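Local coordinates for 4-hydroxy-tetrahydrodipicolinate synthase (Thermotoga maritima, PDB 1O5K), which probably catalyses the condensation of pyruvate with aspartate semialdehyde to 4-hydroxy-tetrahydrodipicolinate, a step in lysine biosynthesis, at residues N63-R67 / K95-L99; A88-S92 / P116-K120; N109-T115 / L139-N145. Residues are numbered along the deposited sequence.

Contact 1. Residues N63-R67 / K95-L99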
loop_
_atom_site.group_PDB
_atom_site.type_symbol
_atom_site.label_atom_id
_atom_site.label_comp_id
_atom_site.label_asym_id
_atom_site.label_seq_id
_atom_site.Cartn_x
_atom_site.Cartn_y
_atom_site.Cartn_z
ATOM N N ASN A 63 -14.487 -22.552 -22.306
ATOM C CA ASN A 63 -13.720 -22.888 -23.494
ATOM C C ASN A 63 -14.360 -22.262 -24.737
ATOM O O ASN A 63 -15.459 -21.717 -24.672
ATOM C CB ASN A 63 -13.480 -24.399 -23.572
ATOM C CG ASN A 63 -14.664 -25.178 -24.103
ATOM O OD1 ASN A 63 -15.460 -24.682 -24.913
ATOM N ND2 ASN A 63 -14.772 -26.436 -23.674
ATOM N N GLU A 64 -13.672 -22.280 -25.871
ATOM C CA GLU A 64 -14.179 -21.528 -27.017
ATOM C C GLU A 64 -15.544 -21.986 -27.505
ATOM O O GLU A 64 -16.378 -21.162 -27.876
ATOM C CB GLU A 64 -13.183 -21.557 -28.188
ATOM C CG GLU A 64 -11.886 -20.799 -27.920
ATOM C CD GLU A 64 -11.344 -20.096 -29.167
ATOM O OE1 GLU A 64 -11.442 -20.669 -30.295
ATOM O OE2 GLU A 64 -10.836 -18.958 -29.015
ATOM N N ASP A 65 -15.782 -23.288 -27.550
ATOM C CA ASP A 65 -17.071 -23.787 -27.996
ATOM C C ASP A 65 -18.192 -23.371 -27.025
ATOM O O ASP A 65 -19.265 -22.956 -27.429
ATOM C CB ASP A 65 -17.013 -25.292 -28.213
ATOM C CG ASP A 65 -16.186 -25.663 -29.474
ATOM O OD1 ASP A 65 -16.421 -25.017 -30.546
ATOM O OD2 ASP A 65 -15.291 -26.565 -29.490
ATOM N N GLU A 66 -17.903 -23.404 -25.736
ATOM C CA GLU A 66 -18.839 -22.913 -24.725
ATOM C C GLU A 66 -19.175 -21.421 -24.833
ATOM O O GLU A 66 -20.326 -21.012 -24.629
ATOM C CB GLU A 66 -18.267 -23.222 -23.322
ATOM C CG GLU A 66 -18.376 -24.681 -23.003
ATOM C CD GLU A 66 -17.593 -25.072 -21.770
ATOM O OE1 GLU A 66 -16.621 -24.363 -21.423
ATOM O OE2 GLU A 66 -17.964 -26.096 -21.153
ATOM N N ARG A 67 -18.169 -20.618 -25.148
ATOM C CA ARG A 67 -18.350 -19.189 -25.327
ATOM C C ARG A 67 -19.336 -18.972 -26.482
ATOM O O ARG A 67 -20.255 -18.149 -26.372
ATOM C CB ARG A 67 -17.038 -18.533 -25.716
ATOM C CG ARG A 67 -16.005 -18.521 -24.664
ATOM C CD ARG A 67 -14.648 -17.967 -25.174
ATOM N NE ARG A 67 -14.757 -16.615 -25.720
ATOM C CZ ARG A 67 -14.610 -15.487 -25.009
ATOM N NH1 ARG A 67 -14.330 -15.510 -23.711
ATOM N NH2 ARG A 67 -14.749 -14.323 -25.606
ATOM N N LYS A 95 -4.202 -12.713 -29.824
ATOM C CA LYS A 95 -5.268 -13.618 -29.373
ATOM C C LYS A 95 -6.508 -12.836 -29.001
ATOM O O LYS A 95 -7.609 -13.295 -29.243
ATOM C CB LYS A 95 -4.849 -14.429 -28.148
ATOM C CG LYS A 95 -5.936 -15.413 -27.635
ATOM C CD LYS A 95 -6.331 -16.437 -28.679
ATOM C CE LYS A 95 -7.654 -17.148 -28.311
ATOM N NZ LYS A 95 -7.986 -18.277 -29.253
ATOM N N THR A 96 -6.327 -11.635 -28.476
ATOM C CA THR A 96 -7.453 -10.757 -28.165
ATOM C C THR A 96 -8.231 -10.418 -29.428
ATOM O O THR A 96 -9.450 -10.500 -29.463
ATOM C CB THR A 96 -6.964 -9.481 -27.466
ATOM O OG1 THR A 96 -6.410 -9.777 -26.169
ATOM C CG2 THR A 96 -8.137 -8.577 -27.168
ATOM N N LEU A 97 -7.539 -10.060 -30.500
ATOM C CA LEU A 97 -8.221 -9.779 -31.744
ATOM C C LEU A 97 -9.037 -10.984 -32.210
ATOM O O LEU A 97 -10.163 -10.839 -32.656
ATOM C CB LEU A 97 -7.234 -9.300 -32.802
ATOM C CG LEU A 97 -7.895 -8.993 -34.163
ATOM C CD1 LEU A 97 -9.049 -7.965 -34.026
ATOM C CD2 LEU A 97 -6.850 -8.554 -35.111
ATOM N N LYS A 98 -8.475 -12.184 -32.108
ATOM C CA LYS A 98 -9.167 -13.369 -32.506
ATOM C C LYS A 98 -10.476 -13.498 -31.738
ATOM O O LYS A 98 -11.520 -13.778 -32.312
ATOM C CB LYS A 98 -8.289 -14.599 -32.265
ATOM C CG LYS A 98 -8.882 -15.924 -32.755
ATOM C CD LYS A 98 -8.574 -17.042 -31.752
ATOM C CE LYS A 98 -8.963 -18.414 -32.256
ATOM N NZ LYS A 98 -8.237 -18.765 -33.506
ATOM N N LEU A 99 -10.435 -13.275 -30.439
ATOM C CA LEU A 99 -11.675 -13.350 -29.661
ATOM C C LEU A 99 -12.679 -12.272 -29.997
ATOM O O LEU A 99 -13.901 -12.490 -29.999
ATOM C CB LEU A 99 -11.364 -13.261 -28.198
ATOM C CG LEU A 99 -10.663 -14.474 -27.567
ATOM C CD1 LEU A 99 -10.547 -14.256 -26.097
ATOM C CD2 LEU A 99 -11.392 -15.748 -27.808
HETATM O O HOH W 1 -15.364 -14.077 -28.502
#
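The E64 side chain reaches across to lie against K95, K98 and L99, joining the first turn of helix 64-78 to helix 93-106, two neighbouring helices of the outer layer of the TIM barrel. The backbones stay well apart, with the CA atoms of E64 and L99 9.0 Å from each other, so the gap is bridged by long side chains and the contact is small, burying 179 Å² in all. E64 OE2 forms a salt bridge with K95 NZ at 2.9 Å, although the lysine nitrogen is crowded in the model and its position is correspondingly less certain. The same oxygen accepts from Q102 NE2, one turn beyond L99, and lies 3.5 Å from L99 CD2, so the charged group also touches the apolar side chain. R67 packs beside E64: L99 CD2 sits over one face of the guanidinium, 4.1 Å from R67 NE. The polar end of this arginine is directed to the barrel strand between the two helices, where R67 NH2 donates to G87 O. The start of helix 64-78 is fixed by a capping box, in which E66 N donates to N63 OD1 and N63 N to E66 OE1, both at 2.9 Å, while E66 OE2 makes a salt bridge with R282. A single water completes the link between the helices, accepting from R67 NH2 at 3.0 Å and donating to L99 O at 2.6 Å.

Contact 2. Residues A88-S92 / P116-K120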
loop_
_atom_site.group_PDB
_atom_site.type_symbol
_atom_site.label_atom_id
_atom_site.label_comp_id
_atom_site.label_asym_id
_atom_site.label_seq_id
_atom_site.Cartn_x
_atom_site.Cartn_y
_atom_site.Cartn_z
ATOM N N ALA A 88 -13.716 -10.255 -24.141
ATOM C CA ALA A 88 -12.886 -10.790 -25.197
ATOM C C ALA A 88 -11.402 -10.413 -25.035
ATOM O O ALA A 88 -10.633 -10.527 -25.977
ATOM C CB ALA A 88 -13.392 -10.316 -26.534
ATOM N N GLY A 89 -11.010 -9.942 -23.866
ATOM C CA GLY A 89 -9.636 -9.467 -23.667
ATOM C C GLY A 89 -8.749 -10.578 -23.126
ATOM O O GLY A 89 -9.165 -11.340 -22.250
ATOM N N THR A 90 -7.537 -10.683 -23.644
ATOM C CA THR A 90 -6.510 -11.527 -23.026
ATOM C C THR A 90 -5.213 -10.719 -22.942
ATOM O O THR A 90 -5.173 -9.539 -23.246
ATOM C CB THR A 90 -6.274 -12.874 -23.778
ATOM O OG1 THR A 90 -5.470 -12.689 -24.988
ATOM C CG2 THR A 90 -7.570 -13.479 -24.272
ATOM N N ASN A 91 -4.151 -11.370 -22.543
ATOM C CA ASN A 91 -2.860 -10.650 -22.430
ATOM C C ASN A 91 -1.973 -10.774 -23.651
ATOM O O ASN A 91 -0.803 -10.300 -23.627
ATOM C CB ASN A 91 -2.178 -11.023 -21.112
ATOM C CG ASN A 91 -1.802 -12.466 -21.014
ATOM O OD1 ASN A 91 -2.164 -13.293 -21.871
ATOM N ND2 ASN A 91 -1.098 -12.821 -19.899
ATOM N N SER A 92 -2.515 -11.336 -24.729
ATOM C CA SER A 92 -1.876 -11.306 -26.047
ATOM C C SER A 92 -2.732 -10.458 -26.996
ATOM O O SER A 92 -3.905 -10.695 -27.136
ATOM C CB SER A 92 -1.747 -12.695 -26.600
ATOM O OG SER A 92 -1.593 -12.638 -27.999
ATOM N N PRO A 116 -4.462 -6.203 -20.722
ATOM C CA PRO A 116 -3.650 -7.387 -20.529
ATOM C C PRO A 116 -3.191 -7.560 -19.095
ATOM O O PRO A 116 -2.617 -6.642 -18.484
ATOM C CB PRO A 116 -2.471 -7.154 -21.452
ATOM C CG PRO A 116 -3.147 -6.409 -22.631
ATOM C CD PRO A 116 -4.114 -5.482 -21.973
ATOM N N TYR A 117 -3.514 -8.734 -18.550
ATOM C CA TYR A 117 -3.186 -9.135 -17.164
ATOM C C TYR A 117 -1.855 -9.901 -17.172
ATOM O O TYR A 117 -1.469 -10.425 -18.203
ATOM C CB TYR A 117 -4.306 -10.037 -16.556
ATOM C CG TYR A 117 -4.865 -11.023 -17.562
ATOM C CD1 TYR A 117 -4.180 -12.222 -17.859
ATOM C CD2 TYR A 117 -6.002 -10.728 -18.298
ATOM C CE1 TYR A 117 -4.652 -13.105 -18.795
ATOM C CE2 TYR A 117 -6.460 -11.604 -19.260
ATOM C CZ TYR A 117 -5.788 -12.799 -19.491
ATOM O OH TYR A 117 -6.260 -13.639 -20.456
ATOM N N TYR A 118 -1.130 -9.846 -16.062
ATOM C CA TYR A 118 0.060 -10.644 -15.781
ATOM C C TYR A 118 1.364 -10.155 -16.428
ATOM O O TYR A 118 2.405 -10.195 -15.769
ATOM C CB TYR A 118 -0.176 -12.109 -16.160
ATOM C CG TYR A 118 0.891 -13.103 -15.711
ATOM C CD1 TYR A 118 1.296 -13.192 -14.395
ATOM C CD2 TYR A 118 1.473 -13.966 -16.620
ATOM C CE1 TYR A 118 2.282 -14.086 -14.005
ATOM C CE2 TYR A 118 2.449 -14.855 -16.238
ATOM C CZ TYR A 118 2.859 -14.905 -14.921
ATOM O OH TYR A 118 3.814 -15.797 -14.532
ATOM N N ASN A 119 1.309 -9.680 -17.671
ATOM C CA ASN A 119 2.532 -9.220 -18.344
ATOM C C ASN A 119 2.764 -7.719 -18.234
ATOM O O ASN A 119 3.784 -7.259 -18.737
ATOM C CB ASN A 119 2.615 -9.719 -19.768
ATOM C CG ASN A 119 1.407 -9.383 -20.616
ATOM O OD1 ASN A 119 0.495 -8.670 -20.203
ATOM N ND2 ASN A 119 1.469 -9.831 -21.900
ATOM N N LYS A 120 1.875 -6.969 -17.536
ATOM C CA LYS A 120 2.151 -5.574 -17.113
ATOM C C LYS A 120 2.729 -4.664 -18.223
ATOM O O LYS A 120 3.807 -4.077 -18.129
ATOM C CB LYS A 120 3.025 -5.510 -15.838
ATOM C CG LYS A 120 2.488 -6.272 -14.636
ATOM C CD LYS A 120 3.288 -5.962 -13.315
ATOM C CE LYS A 120 4.788 -5.993 -13.496
ATOM N NZ LYS A 120 5.571 -5.671 -12.229
#
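N91 has by far the most surface covered here, 118 Å², and it joins two adjacent loops at the C-terminal end of the TIM barrel strands, one leading from strand 84-87 into helix 93-106 and the other from strand 110-114 into helix 123-134. Both its side chain and its main chain take part. N91 ND2 donates to Y117 O at 3.0 Å, and N91 O accepts from N119 ND2 at 2.9 Å, so each loop contributes one asparagine amide to the backbone of the other. Beside these bonds the backbones come very close, with the CA atoms of N91 and P116 3.9 Å apart. Y117 is next in buried area: N91 CB makes a CH-pi contact over its ring face, 4.2 Å from the centroid. The Y117 ring also stacks on Y118 of the second subunit, and Y118 on Y117 of that subunit, which places this junction at a subunit interface; Y118 is predicted to belong to a catalytic proton relay. T90, the third large contributor, forms an ST turn in which its OG1 accepts from S92 N at 3.3 Å, and its CA lies 3.3 Å from Y117 OH.

Contact 3. Residues N109-T115 / L139-N145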
loop_
_atom_site.group_PDB
_atom_site.type_symbol
_atom_site.label_atom_id
_atom_site.label_comp_id
_atom_site.label_asym_id
_atom_site.label_seq_id
_atom_site.Cartn_x
_atom_site.Cartn_y
_atom_site.Cartn_z
ATOM N N ASN A 109 -22.932 -7.055 -29.638
ATOM C CA ASN A 109 -23.165 -5.632 -29.882
ATOM C C ASN A 109 -21.952 -4.766 -29.503
ATOM O O ASN A 109 -21.890 -3.567 -29.795
ATOM C CB ASN A 109 -24.428 -5.178 -29.160
ATOM C CG ASN A 109 -25.651 -6.031 -29.518
ATOM O OD1 ASN A 109 -26.231 -6.710 -28.666
ATOM N ND2 ASN A 109 -26.046 -5.991 -30.787
ATOM N N GLY A 110 -21.015 -5.387 -28.819
ATOM C CA GLY A 110 -19.770 -4.775 -28.388
ATOM C C GLY A 110 -18.889 -5.798 -27.704
ATOM O O GLY A 110 -19.303 -6.935 -27.431
ATOM N N VAL A 111 -17.661 -5.402 -27.392
ATOM C CA VAL A 111 -16.803 -6.250 -26.606
ATOM C C VAL A 111 -16.218 -5.484 -25.420
ATOM O O VAL A 111 -15.949 -4.232 -25.496
ATOM C CB VAL A 111 -15.631 -6.899 -27.448
ATOM C CG1 VAL A 111 -16.106 -8.033 -28.327
ATOM C CG2 VAL A 111 -14.938 -5.828 -28.241
ATOM N N LEU A 112 -15.979 -6.205 -24.338
ATOM C CA LEU A 112 -15.330 -5.676 -23.160
ATOM C C LEU A 112 -13.926 -6.265 -23.148
ATOM O O LEU A 112 -13.774 -7.469 -23.206
ATOM C CB LEU A 112 -16.125 -6.093 -21.911
ATOM C CG LEU A 112 -15.599 -5.572 -20.553
ATOM C CD1 LEU A 112 -15.849 -4.080 -20.475
ATOM C CD2 LEU A 112 -16.232 -6.246 -19.365
ATOM N N VAL A 113 -12.905 -5.421 -23.189
ATOM C CA VAL A 113 -11.548 -5.900 -23.372
ATOM C C VAL A 113 -10.661 -5.424 -22.239
ATOM O O VAL A 113 -10.271 -4.245 -22.164
ATOM C CB VAL A 113 -10.978 -5.404 -24.707
ATOM C CG1 VAL A 113 -9.549 -5.796 -24.893
ATOM C CG2 VAL A 113 -11.822 -5.870 -25.881
ATOM N N VAL A 114 -10.380 -6.352 -21.325
ATOM C CA VAL A 114 -9.582 -6.033 -20.172
ATOM C C VAL A 114 -8.172 -5.672 -20.616
ATOM O O VAL A 114 -7.650 -6.195 -21.616
ATOM C CB VAL A 114 -9.586 -7.215 -19.141
ATOM C CG1 VAL A 114 -8.930 -8.436 -19.706
ATOM C CG2 VAL A 114 -9.069 -6.789 -17.774
ATOM N N THR A 115 -7.566 -4.744 -19.902
ATOM C CA THR A 115 -6.113 -4.533 -20.061
ATOM C C THR A 115 -5.421 -5.881 -19.864
ATOM O O THR A 115 -5.754 -6.644 -18.949
ATOM C CB THR A 115 -5.543 -3.589 -18.982
ATOM O OG1 THR A 115 -5.793 -4.148 -17.696
ATOM C CG2 THR A 115 -6.206 -2.204 -18.995
ATOM N N LEU A 139 -16.729 -3.462 -34.369
ATOM C CA LEU A 139 -17.445 -3.452 -33.092
ATOM C C LEU A 139 -16.996 -2.336 -32.169
ATOM O O LEU A 139 -15.838 -1.915 -32.202
ATOM C CB LEU A 139 -17.223 -4.747 -32.332
ATOM C CG LEU A 139 -18.048 -5.985 -32.615
ATOM C CD1 LEU A 139 -17.683 -7.046 -31.591
ATOM C CD2 LEU A 139 -19.557 -5.674 -32.627
ATOM N N GLY A 140 -17.921 -1.892 -31.330
ATOM C CA GLY A 140 -17.615 -1.017 -30.211
ATOM C C GLY A 140 -16.841 -1.765 -29.121
ATOM O O GLY A 140 -17.188 -2.897 -28.757
ATOM N N ILE A 141 -15.793 -1.124 -28.596
ATOM C CA ILE A 141 -14.882 -1.742 -27.656
ATOM C C ILE A 141 -14.958 -0.940 -26.357
ATOM O O ILE A 141 -14.845 0.284 -26.357
ATOM C CB ILE A 141 -13.451 -1.674 -28.209
ATOM C CG1 ILE A 141 -13.325 -2.413 -29.537
ATOM C CG2 ILE A 141 -12.428 -2.187 -27.195
ATOM C CD1 ILE A 141 -12.051 -1.994 -30.306
ATOM N N VAL A 142 -15.069 -1.635 -25.237
ATOM C CA VAL A 142 -15.028 -1.044 -23.930
ATOM C C VAL A 142 -13.716 -1.496 -23.210
ATOM O O VAL A 142 -13.503 -2.677 -23.005
ATOM C CB VAL A 142 -16.233 -1.463 -23.084
ATOM C CG1 VAL A 142 -16.112 -0.889 -21.645
ATOM C CG2 VAL A 142 -17.530 -1.055 -23.738
ATOM N N VAL A 143 -12.874 -0.546 -22.832
ATOM C CA VAL A 143 -11.632 -0.817 -22.089
ATOM C C VAL A 143 -12.086 -1.179 -20.702
ATOM O O VAL A 143 -12.998 -0.581 -20.149
ATOM C CB VAL A 143 -10.756 0.453 -22.023
ATOM C CG1 VAL A 143 -9.597 0.322 -21.049
ATOM C CG2 VAL A 143 -10.299 0.822 -23.417
ATOM N N TYR A 144 -11.436 -2.157 -20.126
ATOM C CA TYR A 144 -11.734 -2.554 -18.738
ATOM C C TYR A 144 -10.461 -2.497 -17.900
ATOM O O TYR A 144 -9.510 -3.245 -18.132
ATOM C CB TYR A 144 -12.344 -3.920 -18.767
ATOM C CG TYR A 144 -12.607 -4.600 -17.410
ATOM C CD1 TYR A 144 -12.833 -3.849 -16.252
ATOM C CD2 TYR A 144 -12.668 -5.967 -17.335
ATOM C CE1 TYR A 144 -13.078 -4.475 -15.057
ATOM C CE2 TYR A 144 -12.919 -6.625 -16.141
ATOM C CZ TYR A 144 -13.119 -5.867 -15.018
ATOM O OH TYR A 144 -13.360 -6.440 -13.810
ATOM N N ASN A 145 -10.472 -1.579 -16.940
ATOM C CA ASN A 145 -9.369 -1.315 -16.043
ATOM C C ASN A 145 -9.670 -1.852 -14.668
ATOM O O ASN A 145 -10.654 -1.473 -14.041
ATOM C CB ASN A 145 -9.097 0.191 -15.978
ATOM C CG ASN A 145 -7.862 0.515 -15.211
ATOM O OD1 ASN A 145 -6.802 -0.071 -15.461
ATOM N ND2 ASN A 145 -7.976 1.432 -14.249
HETATM O O HOH W 2 -20.718 -2.107 -31.609
HETATM O O HOH W 3 -6.249 -3.187 -15.298
#
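Strands 110-114 and 141-144 run side by side and parallel, their axes 4.6 Å apart at closest approach, and the main-chain groups facing each other are paired in regular order. V111 N donates to G140 O (2.9 Å), V142 N to V111 O (2.8 Å), V113 N to V142 O (2.8 Å), Y144 N to V113 O (3.1 Å) and T115 N to Y144 O (3.0 Å). V113 O takes a second donor, Y130 OH of helix 123-134. On the outer edges, L112 makes backbone hydrogen bonds to V86, in strand 84-87, and A88, just beyond it, and I141 to N168, just before strand 169-171. A water bridges each end of the pair. One molecule donates to N109 O (2.6 Å) and accepts from G140 N (2.8 Å); another accepts from T115 OG1 (2.6 Å) and donates to N145 OD1 (3.2 Å). That asparagine oxygen also accepts from V154 N, while N145 ND2 bonds to E174 and N153. V111, V113, I141 and V143 face the outer helices; L112, V114, V142 and Y144 face the barrel interior, where Y144, the predicted proton donor/acceptor, makes a weak hydrogen bond through its OH to T55 OG1. With helix 123-134 as the connection, this is the parallel beta-alpha-beta crossover repeated around a TIM barrel, carrying a predicted catalytic tyrosine at its C-terminal end.

The three contacts follow successive beta-alpha units of one barrel, with centres 13 to 14 Å apart. T96 links them all: its OG1 probably accepts from T90 N at 2.9 Å, joining contacts 1 and 2, and its CG2 packs 3.9 Å from V113 CG1 of contact 3. Contacts 2 and 3 meet where A88 N approaches L112 O to 2.9 Å, a probable hydrogen bond. In contact 3 the Y144 side chain is about 3 Å from that of T55; contact 2 itself holds Y118, predicted to belong to the proton relay; contact 1 lies farther out, the R67 side chain about 11 Å from that of T55. Y118 of the second subunit packs on V114 and Y144.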